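Local structure of proteinase K (Serratia sp., 2B6N) at residues Y28-V33 with A235-E240; D141-A145 with A172-I176; S55-D61 with V94-N100. The protein cleaves peptide bonds inside proteins as a calcium-binding, proteinase K-like serine endopeptidase of the subtilase family, this chain being its peptidase domain. The contacts are given in a common frame with arbitrary orientation. Numbering follows the deposited sequence.

Interaction 1: residues Y28-V33 with A235-E240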
# COMPACT_ATOMS: atom_id res chain seq x y z
N TYR A 28 5.97 10.42 13.40
CA TYR A 28 6.53 10.82 12.10
C TYR A 28 5.35 10.94 11.17
O TYR A 28 4.24 10.53 11.53
CB TYR A 28 7.55 9.77 11.60
CG TYR A 28 8.72 9.69 12.53
CD1 TYR A 28 8.74 8.78 13.60
CD2 TYR A 28 9.77 10.60 12.42
CE1 TYR A 28 9.81 8.77 14.49
CE2 TYR A 28 10.81 10.60 13.30
CZ TYR A 28 10.83 9.68 14.33
OH TYR A 28 11.90 9.71 15.18
N ASP A 29 5.58 11.48 9.98
CA ASP A 29 4.49 11.70 9.04
C ASP A 29 4.88 11.50 7.57
O ASP A 29 4.10 11.85 6.67
CB ASP A 29 3.91 13.10 9.26
CG ASP A 29 4.94 14.21 9.06
OD1 ASP A 29 6.04 13.95 8.54
OD2 ASP A 29 4.63 15.37 9.43
N GLY A 30 6.07 10.97 7.31
CA GLY A 30 6.46 10.72 5.92
C GLY A 30 7.09 11.92 5.21
O GLY A 30 7.29 11.89 4.00
N SER A 31 7.41 12.96 5.98
CA SER A 31 8.14 14.13 5.46
C SER A 31 9.40 13.67 4.76
O SER A 31 10.11 12.77 5.26
CB SER A 31 8.51 15.09 6.60
OG SER A 31 7.36 15.74 7.09
N GLY A 32 9.64 14.24 3.57
CA GLY A 32 10.85 13.98 2.80
C GLY A 32 10.85 12.66 2.06
O GLY A 32 11.87 12.29 1.45
N VAL A 33 9.71 11.96 2.10
CA VAL A 33 9.54 10.67 1.42
C VAL A 33 8.49 10.79 0.30
O VAL A 33 7.56 11.58 0.41
CB VAL A 33 9.08 9.56 2.43
CG1 VAL A 33 8.93 8.19 1.74
CG2 VAL A 33 10.05 9.44 3.59
N ALA A 235 6.90 4.66 4.70
CA ALA A 235 7.13 6.10 4.60
C ALA A 235 7.43 6.72 5.96
O ALA A 235 8.29 7.59 6.06
CB ALA A 235 5.95 6.82 3.95
N LEU A 236 6.72 6.29 7.00
CA LEU A 236 7.04 6.73 8.37
C LEU A 236 8.47 6.38 8.75
O LEU A 236 9.20 7.22 9.30
CB LEU A 236 6.11 6.09 9.40
CG LEU A 236 4.61 6.41 9.32
CD1 LEU A 236 3.86 5.73 10.47
CD2 LEU A 236 4.34 7.90 9.33
N TYR A 237 8.88 5.14 8.47
CA TYR A 237 10.21 4.66 8.84
C TYR A 237 11.30 5.41 8.07
O TYR A 237 12.37 5.65 8.59
CB TYR A 237 10.38 3.16 8.58
CG TYR A 237 9.53 2.23 9.43
CD1 TYR A 237 9.61 0.86 9.23
CD2 TYR A 237 8.64 2.71 10.40
CE1 TYR A 237 8.86 -0.04 9.99
CE2 TYR A 237 7.86 1.81 11.18
CZ TYR A 237 7.99 0.44 10.95
OH TYR A 237 7.25 -0.48 11.65
N LEU A 238 11.00 5.78 6.82
CA LEU A 238 11.97 6.49 5.97
C LEU A 238 12.06 7.99 6.32
O LEU A 238 13.05 8.64 5.99
CB LEU A 238 11.63 6.27 4.50
CG LEU A 238 12.06 4.92 3.90
CD1 LEU A 238 11.37 4.67 2.54
CD2 LEU A 238 13.60 4.81 3.78
N ASP A 239 11.02 8.52 6.95
CA ASP A 239 11.05 9.87 7.54
C ASP A 239 11.95 9.80 8.79
O ASP A 239 12.89 10.61 8.94
CB ASP A 239 9.61 10.28 7.90
CG ASP A 239 9.50 11.62 8.61
OD1 ASP A 239 10.51 12.30 8.88
OD2 ASP A 239 8.35 12.00 8.93
N GLU A 240 11.68 8.84 9.66
CA GLU A 240 12.51 8.56 10.85
C GLU A 240 13.99 8.31 10.53
O GLU A 240 14.89 8.84 11.21
CB GLU A 240 11.93 7.37 11.61
CG GLU A 240 12.69 6.96 12.86
CD GLU A 240 12.24 5.62 13.43
OE1 GLU A 240 11.27 5.04 12.90
OE2 GLU A 240 12.86 5.13 14.39
O HOH W 1 12.91 11.47 4.90
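Asp239, in the last turn of helix 223-240 of the subtilase alpha/beta fold, receives the backbone of an Asx turn in the loop 28-33 on a single carboxylate oxygen. Asp29 N donates to Asp239 OD2 in a nearly linear hydrogen bond of 3.0 Å, and two weak bonds follow, from Gly30 N to OD2 of Asp239 at 3.0 Å and from Ser31 N to the same oxygen at 3.2 Å. In the Asx turn Ser31 N donates to Asp29 OD1 (3.1 Å), and a type II beta turn from Gly30 to Val33 follows, closed by Val33 N to Gly30 O (3.1 Å). The cost of this convergence is that Asp29 OD1 and Asp239 OD2, both acceptors, lie 3.0 Å apart; the NH groups gathered around them should offset the repulsion. Gly30 has a positive phi of 86°, where a CB would jam against the preceding carbonyl oxygen, and its CA lies 3.6 Å from Ala235 O. Water 1 donates to both Ser31 O and Leu238 O, bridging loop and helix. Apolar contacts extend the joint around Asp239: Val33 CG2 packs 3.7 Å from Leu238 CB, and Tyr28 CB lies 4.4 Å from Leu236 CD2. The loop leads into the central-sheet strand 34-39, so the contact joins the approach to that strand to the C-terminal turn of the helix. At the periphery Glu240, whose carboxylate is paired with Arg256, lays its aliphatic part over the Tyr28 ring in a CH-pi contact, with CB 3.7 Å from the ring centroid.

Interaction 2: residues D141-A145 with A172-I176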
# COMPACT_ATOMS: atom_id res chain seq x y z
N ASP A 141 10.70 -9.60 -12.31
CA ASP A 141 12.01 -9.03 -12.61
C ASP A 141 11.99 -7.51 -12.52
O ASP A 141 12.96 -6.90 -12.03
CB ASP A 141 12.47 -9.40 -14.02
CG ASP A 141 12.93 -10.85 -14.13
OD1 ASP A 141 13.16 -11.52 -13.09
OD2 ASP A 141 13.03 -11.29 -15.29
N ALA A 142 10.93 -6.90 -13.04
CA ALA A 142 10.85 -5.45 -13.02
C ALA A 142 10.76 -4.95 -11.58
O ALA A 142 11.39 -3.95 -11.24
CB ALA A 142 9.67 -4.93 -13.87
N VAL A 143 9.98 -5.64 -10.75
CA VAL A 143 9.86 -5.28 -9.33
C VAL A 143 11.21 -5.44 -8.60
O VAL A 143 11.67 -4.54 -7.91
CB VAL A 143 8.78 -6.11 -8.58
CG1 VAL A 143 8.84 -5.85 -7.05
CG2 VAL A 143 7.40 -5.76 -9.10
N ASN A 144 11.81 -6.61 -8.77
CA ASN A 144 13.08 -6.93 -8.10
C ASN A 144 14.18 -5.94 -8.52
O ASN A 144 14.97 -5.49 -7.68
CB ASN A 144 13.50 -8.37 -8.39
CG ASN A 144 12.63 -9.40 -7.68
OD1 ASN A 144 11.99 -9.13 -6.68
ND2 ASN A 144 12.63 -10.61 -8.22
N ALA A 145 14.20 -5.57 -9.81
CA ALA A 145 15.15 -4.58 -10.30
C ALA A 145 14.92 -3.19 -9.70
O ALA A 145 15.89 -2.50 -9.35
CB ALA A 145 15.13 -4.51 -11.87
N ALA A 172 6.90 -12.04 -6.09
CA ALA A 172 8.22 -11.47 -6.38
C ALA A 172 9.06 -11.47 -5.10
O ALA A 172 8.63 -10.95 -4.07
CB ALA A 172 8.12 -10.06 -6.96
N ALA A 173 10.27 -12.03 -5.17
CA ALA A 173 11.12 -12.23 -3.97
C ALA A 173 11.30 -10.98 -3.13
O ALA A 173 11.23 -11.03 -1.89
CB ALA A 173 12.48 -12.74 -4.39
N ASP A 174 11.55 -9.85 -3.78
CA ASP A 174 11.92 -8.65 -3.04
C ASP A 174 10.77 -7.67 -2.84
O ASP A 174 10.98 -6.58 -2.30
CB ASP A 174 13.16 -7.99 -3.65
CG ASP A 174 14.41 -8.80 -3.41
OD1 ASP A 174 14.46 -9.55 -2.40
OD2 ASP A 174 15.33 -8.71 -4.22
N ALA A 175 9.57 -8.05 -3.27
CA ALA A 175 8.35 -7.31 -2.92
C ALA A 175 8.02 -7.57 -1.46
O ALA A 175 8.30 -8.67 -0.95
CB ALA A 175 7.18 -7.74 -3.82
N ILE A 176 7.47 -6.57 -0.78
CA ILE A 176 6.84 -6.78 0.53
C ILE A 176 5.38 -7.10 0.21
O ILE A 176 4.65 -6.24 -0.31
CB ILE A 176 6.93 -5.54 1.44
CG1 ILE A 176 8.39 -5.22 1.78
CG2 ILE A 176 6.16 -5.76 2.77
CD1 ILE A 176 8.60 -3.76 2.18
O HOH W 2 11.27 -13.32 -7.73
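The segment 172-176 bends through a type I beta turn, from Ala172 to Ala175, just before strand 176-181, and the turn is held against helix 137-148. At its start Ala172 directs its methyl group toward the helix, with CB 4.3 Å from Val143 CG1, and its carbonyl oxygen closes the turn by accepting from Ala175 N at 3.2 Å. Ala173 follows in a more open position and meets the helix through solvent: water 2 accepts from Ala173 N (3.0 Å) and from Asn144 ND2 (3.1 Å). The next NH is bound directly, Asp174 N donating to Asn144 OD1 at 3.0 Å. The Asn144 amide is thus tied to two successive NH groups of the turn, directly through OD1 and by way of the water through ND2. Ala175 turns back to the apolar side, where its CB lies 4.1 Å from Val143 CG1; Val143 also packs on Phe153 and Ile114. Ile176 is beyond reach of the helix segment and enters the sheet, its backbone hydrogen-bonded to Phe153 and Val155 of strand 152-156. Helix 137-148 is the connection of a beta-alpha-beta crossover between the adjacent parallel strands 125-129 and 152-156, and a turn docked on such a helix before the next parallel strand fits the layered alpha/beta fold of subtilases.

Interaction 3: residues S55-D61 with V94-N100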
# COMPACT_ATOMS: atom_id res chain seq x y z
N SER A 55 0.83 14.09 -10.53
CA SER A 55 0.94 13.00 -11.52
C SER A 55 2.37 12.64 -11.86
O SER A 55 3.23 13.52 -12.04
CB SER A 55 0.18 13.36 -12.79
OG SER A 55 -1.19 13.54 -12.54
N GLY A 56 2.63 11.34 -11.96
CA GLY A 56 3.92 10.84 -12.43
C GLY A 56 3.84 10.60 -13.93
O GLY A 56 4.43 11.33 -14.74
N TYR A 57 3.13 9.55 -14.30
CA TYR A 57 2.91 9.26 -15.72
C TYR A 57 1.67 8.40 -15.87
O TYR A 57 1.34 7.63 -14.96
CB TYR A 57 4.11 8.53 -16.38
CG TYR A 57 4.04 8.68 -17.88
CD1 TYR A 57 4.46 9.87 -18.47
CD2 TYR A 57 3.52 7.68 -18.71
CE1 TYR A 57 4.39 10.07 -19.83
CE2 TYR A 57 3.45 7.86 -20.10
CZ TYR A 57 3.88 9.08 -20.64
OH TYR A 57 3.81 9.32 -22.00
N ASP A 58 1.00 8.55 -17.01
CA ASP A 58 -0.18 7.78 -17.33
C ASP A 58 0.13 6.83 -18.50
O ASP A 58 0.21 7.27 -19.64
CB ASP A 58 -1.35 8.73 -17.63
CG ASP A 58 -2.66 8.01 -17.97
OD1 ASP A 58 -2.63 6.80 -18.28
OD2 ASP A 58 -3.72 8.67 -17.94
N PHE A 59 0.32 5.54 -18.19
CA PHE A 59 0.57 4.52 -19.20
C PHE A 59 -0.69 3.97 -19.89
O PHE A 59 -0.59 3.19 -20.84
CB PHE A 59 1.46 3.40 -18.65
CG PHE A 59 2.86 3.86 -18.34
CD1 PHE A 59 3.24 4.19 -17.03
CD2 PHE A 59 3.78 4.04 -19.38
CE1 PHE A 59 4.53 4.65 -16.76
CE2 PHE A 59 5.07 4.50 -19.13
CZ PHE A 59 5.45 4.80 -17.81
N ILE A 60 -1.86 4.40 -19.45
CA ILE A 60 -3.09 4.08 -20.20
C ILE A 60 -3.25 5.06 -21.37
O ILE A 60 -3.39 4.63 -22.53
CB ILE A 60 -4.33 4.12 -19.29
CG1 ILE A 60 -4.18 3.10 -18.15
CG2 ILE A 60 -5.63 3.87 -20.10
CD1 ILE A 60 -4.14 1.62 -18.61
N ASP A 61 -3.19 6.36 -21.07
CA ASP A 61 -3.38 7.41 -22.09
C ASP A 61 -2.09 7.86 -22.78
O ASP A 61 -2.13 8.57 -23.79
CB ASP A 61 -4.08 8.64 -21.49
CG ASP A 61 -5.51 8.36 -21.08
OD1 ASP A 61 -6.11 7.37 -21.56
OD2 ASP A 61 -6.04 9.15 -20.28
N VAL A 94 2.73 10.42 -5.61
CA VAL A 94 2.87 10.48 -7.07
C VAL A 94 2.07 9.36 -7.73
O VAL A 94 2.30 8.17 -7.51
CB VAL A 94 4.37 10.42 -7.52
CG1 VAL A 94 4.46 10.41 -9.07
CG2 VAL A 94 5.15 11.57 -6.96
N GLY A 95 1.11 9.76 -8.56
CA GLY A 95 0.30 8.80 -9.30
C GLY A 95 1.00 8.25 -10.54
O GLY A 95 1.51 9.01 -11.38
N VAL A 96 1.04 6.92 -10.62
CA VAL A 96 1.55 6.22 -11.81
C VAL A 96 0.40 5.37 -12.31
O VAL A 96 0.09 4.34 -11.72
CB VAL A 96 2.81 5.38 -11.47
CG1 VAL A 96 3.40 4.75 -12.74
CG2 VAL A 96 3.86 6.29 -10.84
N ARG A 97 -0.27 5.84 -13.36
CA ARG A 97 -1.50 5.18 -13.82
C ARG A 97 -1.21 4.04 -14.80
O ARG A 97 -0.74 4.27 -15.95
CB ARG A 97 -2.51 6.21 -14.38
CG ARG A 97 -3.75 5.56 -14.98
CD ARG A 97 -4.79 6.62 -15.38
NE ARG A 97 -6.05 6.01 -15.82
CZ ARG A 97 -6.65 6.21 -17.00
NH1 ARG A 97 -6.11 7.02 -17.92
NH2 ARG A 97 -7.79 5.60 -17.26
N VAL A 98 -1.50 2.82 -14.36
CA VAL A 98 -1.28 1.63 -15.18
C VAL A 98 -2.56 0.81 -15.35
O VAL A 98 -2.57 -0.23 -16.04
CB VAL A 98 -0.14 0.73 -14.65
CG1 VAL A 98 1.16 1.52 -14.56
CG2 VAL A 98 -0.49 0.11 -13.28
N LEU A 99 -3.64 1.30 -14.73
CA LEU A 99 -4.92 0.60 -14.77
C LEU A 99 -5.95 1.57 -15.29
O LEU A 99 -5.91 2.75 -14.93
CB LEU A 99 -5.33 0.10 -13.37
CG LEU A 99 -4.37 -0.87 -12.66
CD1 LEU A 99 -4.97 -1.33 -11.33
CD2 LEU A 99 -4.06 -2.05 -13.58
N ASN A 100 -6.84 1.07 -16.15
CA ASN A 100 -7.83 1.93 -16.83
C ASN A 100 -9.07 2.30 -15.97
O ASN A 100 -9.12 2.02 -14.76
CB ASN A 100 -8.22 1.32 -18.20
CG ASN A 100 -8.91 -0.02 -18.08
OD1 ASN A 100 -9.59 -0.31 -17.08
ND2 ASN A 100 -8.78 -0.85 -19.10
O HOH W 3 -8.49 6.61 -19.95
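Arg97 is the centre of this contact: its side chain is extended, and 108 Å² of the residue is covered by segment 55-61 where two neighbouring parallel strands end. Its NH1 forms a salt bridge with Asp58 OD2 at 2.9 Å and a second, longer one with Asp61 OD2 at 3.2 Å, the latter weak as a hydrogen bond. Water 3 joins Arg97 NH2 to Asp61 OD1, at 3.0 Å from each. The other oxygen of Asp58 shapes the chain that follows: OD1 of Asp58 accepts from Ile60 N (2.8 Å) and Asp61 N (2.9 Å), an Asx turn extended to an Asx motif that brings Asp61 round to the guanidinium. Ile60, next in buried area, lies on this bend. Its CB sits over one face of the guanidinium, 3.7 Å from Arg97 NH1, and its CD1 reaches Val98 O at 3.5 Å. Phe59 continues the strand ladder by donating from N to Arg97 O (2.8 Å), while its ring meets Val96 and Val98 on the side covered by helix 107-120. Earlier in the ladder Arg97 N donates to Tyr57 O (2.9 Å), and a beta bulge shifts the register by one: Gly95 O accepts from Gly56 N at 2.6 Å and weakly from Tyr57 N at 3.4 Å. A CB on Gly56 would clash with Val94 CG1. The strands form a beta-alpha-beta unit with helix 72-81, and Leu99 packs beside Asp39 and His72, the predicted charge-relay residues. One arginine shared by two aspartates and roofed by Ile60 suggests that charge pairing supplements the backbone ladder where the edge strand ends.

How the interactions relate
From the N terminus, the loop 28-33 comes first, but its partner 235-240 lies more than 200 residues on, so interaction 1 closes a long loop that contains both other contacts. Within it, interaction 3 closes early, pairing the edge strand 53-58 with its neighbour 92-97, with helix 72-81 in the intervening chain. Interaction 2 follows in series, linking helix 137-148 to the turn before strand 176-181. None of the three touch: their centres lie 20 to 24 Å apart. Together they tie different parts of one central parallel sheet, namely its edge at 53-58, the approach to strand 34-39 and the approach to strand 176-181, to one another or to flanking helices.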